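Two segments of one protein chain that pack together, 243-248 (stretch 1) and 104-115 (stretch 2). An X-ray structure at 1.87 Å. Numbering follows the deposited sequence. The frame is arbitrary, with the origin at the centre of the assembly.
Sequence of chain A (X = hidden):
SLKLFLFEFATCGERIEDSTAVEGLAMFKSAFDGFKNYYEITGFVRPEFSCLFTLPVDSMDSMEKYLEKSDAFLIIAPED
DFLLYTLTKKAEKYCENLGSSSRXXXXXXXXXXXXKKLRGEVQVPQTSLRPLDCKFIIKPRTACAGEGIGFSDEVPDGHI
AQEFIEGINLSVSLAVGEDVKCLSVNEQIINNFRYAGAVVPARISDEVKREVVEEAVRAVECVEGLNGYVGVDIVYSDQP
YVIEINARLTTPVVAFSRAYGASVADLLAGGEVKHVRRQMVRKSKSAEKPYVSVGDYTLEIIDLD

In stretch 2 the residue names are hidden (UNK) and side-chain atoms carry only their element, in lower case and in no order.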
ATOM      1  N   ILE A 243       4.228 -12.764  -0.817  1.00  7.51           N
ATOM      2  CA  ILE A 243       3.494 -12.677  -2.073  1.00  8.52           C
ATOM      3  C   ILE A 243       3.717 -11.385  -2.855  1.00  9.95           C
ATOM      4  O   ILE A 243       3.801 -11.396  -4.086  1.00 10.72           O
ATOM      5  CB  ILE A 243       1.974 -12.788  -1.812  1.00  9.07           C
ATOM      6  CG1 ILE A 243       1.687 -13.949  -0.853  1.00 11.58           C
ATOM      7  CG2 ILE A 243       1.231 -12.974  -3.133  1.00 13.72           C
ATOM      8  CD1 ILE A 243       2.117 -15.303  -1.376  1.00 10.22           C
ATOM      9  N   GLU A 244       3.806 -10.268  -2.144  1.00  8.99           N
ATOM     10  CA  GLU A 244       3.951  -8.990  -2.816  1.00 13.83           C
ATOM     11  C   GLU A 244       4.547  -7.925  -1.910  1.00 11.93           C
ATOM     12  O   GLU A 244       4.466  -8.019  -0.687  1.00 11.25           O
ATOM     13  CB  GLU A 244       2.561  -8.551  -3.305  1.00 16.56           C
ATOM     14  CG  GLU A 244       2.475  -7.180  -3.940  1.00 26.23           C
ATOM     15  CD  GLU A 244       1.091  -6.897  -4.500  1.00 29.96           C
ATOM     16  OE1 GLU A 244       0.605  -7.707  -5.319  1.00 29.43           O
ATOM     17  OE2 GLU A 244       0.489  -5.867  -4.125  1.00 33.71           O
ATOM     18  N   ILE A 245       5.162  -6.921  -2.521  1.00 11.22           N
ATOM     19  CA  ILE A 245       5.737  -5.815  -1.774  1.00 10.33           C
ATOM     20  C   ILE A 245       5.199  -4.525  -2.369  1.00 11.62           C
ATOM     21  O   ILE A 245       5.443  -4.226  -3.537  1.00  9.83           O
ATOM     22  CB  ILE A 245       7.280  -5.785  -1.851  1.00 11.22           C
ATOM     23  CG1 ILE A 245       7.867  -6.988  -1.108  1.00  9.06           C
ATOM     24  CG2 ILE A 245       7.798  -4.486  -1.240  1.00  7.97           C
ATOM     25  CD1 ILE A 245       9.390  -7.028  -1.122  1.00 11.33           C
ATOM     26  N   ASN A 246       4.448  -3.775  -1.567  1.00 11.21           N
ATOM     27  CA  ASN A 246       3.894  -2.507  -2.018  1.00 10.96           C
ATOM     28  C   ASN A 246       4.775  -1.403  -1.460  1.00 10.08           C
ATOM     29  O   ASN A 246       4.748  -1.123  -0.259  1.00 10.63           O
ATOM     30  CB  ASN A 246       2.459  -2.344  -1.515  1.00 12.02           C
ATOM     31  CG  ASN A 246       1.526  -3.394  -2.081  1.00 14.31           C
ATOM     32  OD1 ASN A 246       1.257  -3.421  -3.285  1.00 18.02           O
ATOM     33  ND2 ASN A 246       1.031  -4.270  -1.219  1.00 14.22           N
ATOM     34  N   ALA A 247       5.581  -0.802  -2.330  1.00  7.56           N
ATOM     35  CA  ALA A 247       6.486   0.265  -1.925  1.00  8.38           C
ATOM     36  C   ALA A 247       5.721   1.582  -1.941  1.00  9.41           C
ATOM     37  O   ALA A 247       6.062   2.501  -2.678  1.00  8.93           O
ATOM     38  CB  ALA A 247       7.681   0.329  -2.876  1.00  7.14           C
ATOM     39  N   ARG A 248       4.686   1.651  -1.111  1.00  9.29           N
ATOM     40  CA  ARG A 248       3.821   2.823  -1.017  1.00 10.17           C
ATOM     41  C   ARG A 248       2.845   2.565   0.117  1.00  9.71           C
ATOM     42  O   ARG A 248       2.742   1.442   0.608  1.00  8.85           O
ATOM     43  CB  ARG A 248       3.006   2.974  -2.302  1.00 10.53           C
ATOM     44  CG  ARG A 248       2.178   1.721  -2.615  1.00 11.05           C
ATOM     45  CD  ARG A 248       1.128   1.962  -3.693  1.00 13.06           C
ATOM     46  NE  ARG A 248       0.467   0.722  -4.114  1.00 12.39           N
ATOM     47  CZ  ARG A 248      -0.523   0.121  -3.462  1.00 15.48           C
ATOM     48  NH1 ARG A 248      -1.000   0.630  -2.332  1.00 17.12           N
ATOM     49  NH2 ARG A 248      -1.047  -0.996  -3.948  1.00 16.40           N
ATOM     50  N   UNK A 104      13.792   0.989  -6.758  1.00 11.61           N
ATOM     51  CA  UNK A 104      13.176  -0.089  -5.992  1.00 10.27           C
ATOM     52  C   UNK A 104      11.757  -0.386  -6.484  1.00 12.03           C
ATOM     53  O   UNK A 104      11.348  -1.545  -6.566  1.00 10.29           O
ATOM     54  c   UNK A 104      13.150   0.282  -4.520  1.00 10.48           C
ATOM     55  N   UNK A 105      11.015   0.667  -6.815  1.00  9.86           N
ATOM     56  CA  UNK A 105       9.643   0.520  -7.290  1.00  9.79           C
ATOM     57  C   UNK A 105       9.576  -0.212  -8.628  1.00 10.90           C
ATOM     58  O   UNK A 105       8.613  -0.927  -8.901  1.00 10.68           O
ATOM     59  c   UNK A 105       8.806   2.495  -5.974  1.00 10.14           C
ATOM     60  c   UNK A 105       8.955   1.913  -7.388  1.00  9.64           C
ATOM     61  c   UNK A 105       7.589   1.799  -8.073  1.00  9.86           C
ATOM     62  c   UNK A 105       8.285   3.934  -5.921  1.00 10.29           C
ATOM     63  N   UNK A 106      10.600  -0.049  -9.459  1.00 10.17           N
ATOM     64  CA  UNK A 106      10.617  -0.728 -10.749  1.00 10.84           C
ATOM     65  C   UNK A 106      10.652  -2.240 -10.535  1.00 11.74           C
ATOM     66  O   UNK A 106      10.094  -2.998 -11.326  1.00 11.58           O
ATOM     67  c   UNK A 106      11.825  -0.280 -11.568  1.00 12.52           C
ATOM     68  N   UNK A 107      11.299  -2.671  -9.458  1.00 10.72           N
ATOM     69  CA  UNK A 107      11.394  -4.097  -9.147  1.00 12.77           C
ATOM     70  C   UNK A 107      10.116  -4.626  -8.501  1.00 12.00           C
ATOM     71  O   UNK A 107       9.582  -5.655  -8.919  1.00 12.60           O
ATOM     72  c   UNK A 107      12.573  -4.397  -8.192  1.00 11.21           C
ATOM     73  c   UNK A 107      13.891  -4.073  -8.877  1.00 14.88           C
ATOM     74  c   UNK A 107      12.547  -5.866  -7.777  1.00 13.10           C
ATOM     75  N   UNK A 108       9.621  -3.920  -7.486  1.00 11.20           N
ATOM     76  CA  UNK A 108       8.411  -4.357  -6.792  1.00 11.69           C
ATOM     77  C   UNK A 108       7.150  -4.246  -7.647  1.00 13.17           C
ATOM     78  O   UNK A 108       6.153  -4.912  -7.370  1.00 14.45           O
ATOM     79  o   UNK A 108       7.975  -2.177  -5.777  1.00 12.31           O
ATOM     80  c   UNK A 108       9.394  -3.702  -4.562  1.00  9.66           C
ATOM     81  c   UNK A 108       8.188  -3.562  -5.479  1.00 11.90           C
ATOM     82  N   UNK A 109       7.198  -3.415  -8.687  1.00 13.86           N
ATOM     83  CA  UNK A 109       6.047  -3.220  -9.568  1.00 16.65           C
ATOM     84  C   UNK A 109       5.836  -4.364 -10.553  1.00 18.53           C
ATOM     85  O   UNK A 109       4.727  -4.568 -11.053  1.00 19.71           O
ATOM     86  c   UNK A 109       6.191  -1.913 -10.348  1.00 14.73           C
ATOM     87  o   UNK A 109       6.120  -0.800  -9.478  1.00 15.77           O
ATOM     88  N   UNK A 110       6.910  -5.092 -10.841  1.00 15.94           N
ATOM     89  CA  UNK A 110       6.854  -6.219 -11.761  1.00 16.25           C
ATOM     90  C   UNK A 110       7.006  -7.488 -10.932  1.00 14.52           C
ATOM     91  O   UNK A 110       8.099  -7.797 -10.464  1.00 12.46           O
ATOM     92  c   UNK A 110       7.994  -6.131 -12.779  1.00 16.83           C
ATOM     93  c   UNK A 110       7.880  -7.183 -13.867  1.00 20.63           C
ATOM     94  o   UNK A 110       8.239  -6.886 -15.025  1.00 21.18           O
ATOM     95  o   UNK A 110       7.441  -8.310 -13.560  1.00 19.14           O
ATOM     96  N   UNK A 111       5.914  -8.223 -10.761  1.00 13.41           N
ATOM     97  CA  UNK A 111       5.938  -9.441  -9.957  1.00 13.04           C
ATOM     98  C   UNK A 111       6.963 -10.470 -10.429  1.00 12.08           C
ATOM     99  O   UNK A 111       7.499 -11.230  -9.623  1.00 10.46           O
ATOM    100  c   UNK A 111       2.171  -9.913  -9.073  1.00 19.44           C
ATOM    101  c   UNK A 111       1.075  -8.962  -8.614  1.00 22.29           C
ATOM    102  n   UNK A 111       0.715  -7.970  -9.661  1.00 21.82           N
ATOM    103  c   UNK A 111       3.485  -9.172  -9.295  1.00 18.01           C
ATOM    104  c   UNK A 111       4.546 -10.072  -9.917  1.00 14.12           C
ATOM    105  N   UNK A 112       7.238 -10.505 -11.730  1.00 10.71           N
ATOM    106  CA  UNK A 112       8.220 -11.463 -12.227  1.00 10.69           C
ATOM    107  C   UNK A 112       9.613 -11.044 -11.778  1.00 12.01           C
ATOM    108  O   UNK A 112      10.421 -11.875 -11.366  1.00 12.12           O
ATOM    109  c   UNK A 112       9.964 -16.646 -13.787  1.00 12.23           C
ATOM    110  c   UNK A 112      10.394 -14.471 -14.626  1.00 12.08           C
ATOM    111  c   UNK A 112       8.466 -14.815 -13.199  1.00 10.70           C
ATOM    112  c   UNK A 112       8.188 -11.557 -13.753  1.00 12.17           C
ATOM    113  n   UNK A 112      10.988 -13.437 -15.299  1.00 10.33           N
ATOM    114  c   UNK A 112      10.756 -15.822 -14.544  1.00 12.03           C
ATOM    115  c   UNK A 112       8.826 -16.157 -13.118  1.00 10.78           C
ATOM    116  c   UNK A 112       9.258 -13.951 -13.966  1.00 10.89           C
ATOM    117  c   UNK A 112      10.262 -12.288 -15.081  1.00 13.58           C
ATOM    118  c   UNK A 112       9.196 -12.550 -14.269  1.00 12.26           C
ATOM    119  N   UNK A 113       9.896  -9.749 -11.866  1.00  9.66           N
ATOM    120  CA  UNK A 113      11.191  -9.241 -11.443  1.00 11.61           C
ATOM    121  C   UNK A 113      11.312  -9.394  -9.924  1.00 11.82           C
ATOM    122  O   UNK A 113      12.373  -9.739  -9.412  1.00  9.97           O
ATOM    123  c   UNK A 113      11.616  -7.560 -13.335  1.00 16.87           C
ATOM    124  c   UNK A 113      11.342  -7.770 -11.845  1.00 12.85           C
ATOM    125  c   UNK A 113      12.913  -8.215 -13.785  1.00 18.94           C
ATOM    126  o   UNK A 113      13.951  -7.989 -13.132  1.00 18.86           O
ATOM    127  o   UNK A 113      12.900  -8.959 -14.790  1.00 23.70           O
ATOM    128  N   UNK A 114      10.220  -9.152  -9.208  1.00 10.21           N
ATOM    129  CA  UNK A 114      10.254  -9.281  -7.755  1.00 10.86           C
ATOM    130  C   UNK A 114      10.521 -10.731  -7.368  1.00  9.26           C
ATOM    131  O   UNK A 114      11.271 -11.001  -6.434  1.00 10.54           O
ATOM    132  c   UNK A 114       8.938  -8.807  -7.130  1.00 11.31           C
ATOM    133  c   UNK A 114      10.042  -8.105  -4.991  1.00 12.95           C
ATOM    134  c   UNK A 114       8.877  -8.884  -5.599  1.00 13.55           C
ATOM    135  c   UNK A 114       7.552  -8.332  -5.111  1.00 16.47           C
ATOM    136  N   UNK A 115       9.903 -11.662  -8.085  1.00  9.23           N
ATOM    137  CA  UNK A 115      10.106 -13.082  -7.811  1.00  8.94           C
ATOM    138  C   UNK A 115      11.594 -13.440  -7.909  1.00  8.06           C
ATOM    139  O   UNK A 115      12.158 -14.065  -7.008  1.00  8.08           O
ATOM    140  o   UNK A 115      10.982 -19.358  -9.059  1.00 16.71           O
ATOM    141  c   UNK A 115      10.721 -17.225 -10.091  1.00 12.98           C
ATOM    142  c   UNK A 115       9.737 -15.375  -8.865  1.00 10.92           C
ATOM    143  c   UNK A 115      10.002 -17.556  -7.821  1.00 12.18           C
ATOM    144  c   UNK A 115      10.566 -18.046  -8.988  1.00 12.36           C
ATOM    145  c   UNK A 115       9.592 -16.219  -7.763  1.00 10.43           C
ATOM    146  c   UNK A 115       9.303 -13.926  -8.803  1.00  9.66           C
ATOM    147  c   UNK A 115      10.306 -15.898 -10.027  1.00 10.82           C
TER
HETATM  148  O   HOH W   1       5.314  -1.862  -5.028  1.00 12.90           O

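Position 104 carries a single carbon on a CA-to-CB bond that points toward stretch 1 but makes no contact; one carbon is alanine, Ala104. Position 105 has four carbons, forked at the first, with one arm two carbons long, and the side chain reaches Ala247, which makes it isoleucine. CA to CB of Ile105 runs sideways, yet the side chain bends in until CG1 lies 3.9 Å from Ala247 CB, so a branched chain fills the space beside a small one. At 106 one carbon, out of reach of stretch 1, gives Ala106. At 107 one carbon bears two more, also out of reach: Val107.

Position 108 is the pivot. One carbon bears an oxygen and a carbon, its CA-to-CB bond points toward stretch 1, and the side chain touches Ile245 and Ala247: threonine. Thr108 CB sits 3.4 Å from Ile245 O, and Thr108 CG2 meets Ile245 CG2 at 3.8 Å. The hydroxyl gives its proton to water 1, with Thr108 OG1 2.8 Å from the water O. That water donates to Ile245 O at 2.8 Å from its own O and accepts from Ala247 N, 2.9 Å from the same O.

Position 109 shows one carbon then one oxygen, with CA to CB pointing away from stretch 1: serine. Ser109 OG donates to Ile105 O at 2.6 Å. Position 110 has two carbons, the second carrying two oxygens, and touches nothing on stretch 1. This is aspartate, the N-cap of the next helix: Asp110 OD1 accepts from the backbone N of position 112 at 2.9 Å and, weakly, from the backbone N of position 113 at 3.3 Å.

Position 111 extends four carbons in a row ending in nitrogen and reaches Glu244, a lysine. Lys111 CE approaches Glu244 OE1 to 3.6 Å, but Lys111 NZ stays 4.4 Å from Glu244 OE1, beyond a salt bridge, and is hydrogen-bonded elsewhere in the structure. Position 112 has one carbon and fused five- and six-membered rings holding one nitrogen, Trp112, far from the strand. Position 113, three carbons with two oxygens on the third, is Glu113, equally remote. Position 114 has four carbons forked at the second, its CA-to-CB bond points toward stretch 1, and it packs on Ile245 with Glu244 CA at its margin: leucine. Leu114 CD1 lies 4.1 Å from Ile245 CD1 and Leu114 CD2 3.8 Å from Ile245 N. Position 115, one carbon and a six-carbon ring bearing oxygen, is Tyr115, out of reach.

The contact buries 330 Å² without a direct hydrogen bond between the stretches. The rule is apolar packing beside a single bridging water, which links the Thr108 hydroxyl to Ile245 O and Ala247 N.

Stretch 2 104-115: AIAVTSDKWELY
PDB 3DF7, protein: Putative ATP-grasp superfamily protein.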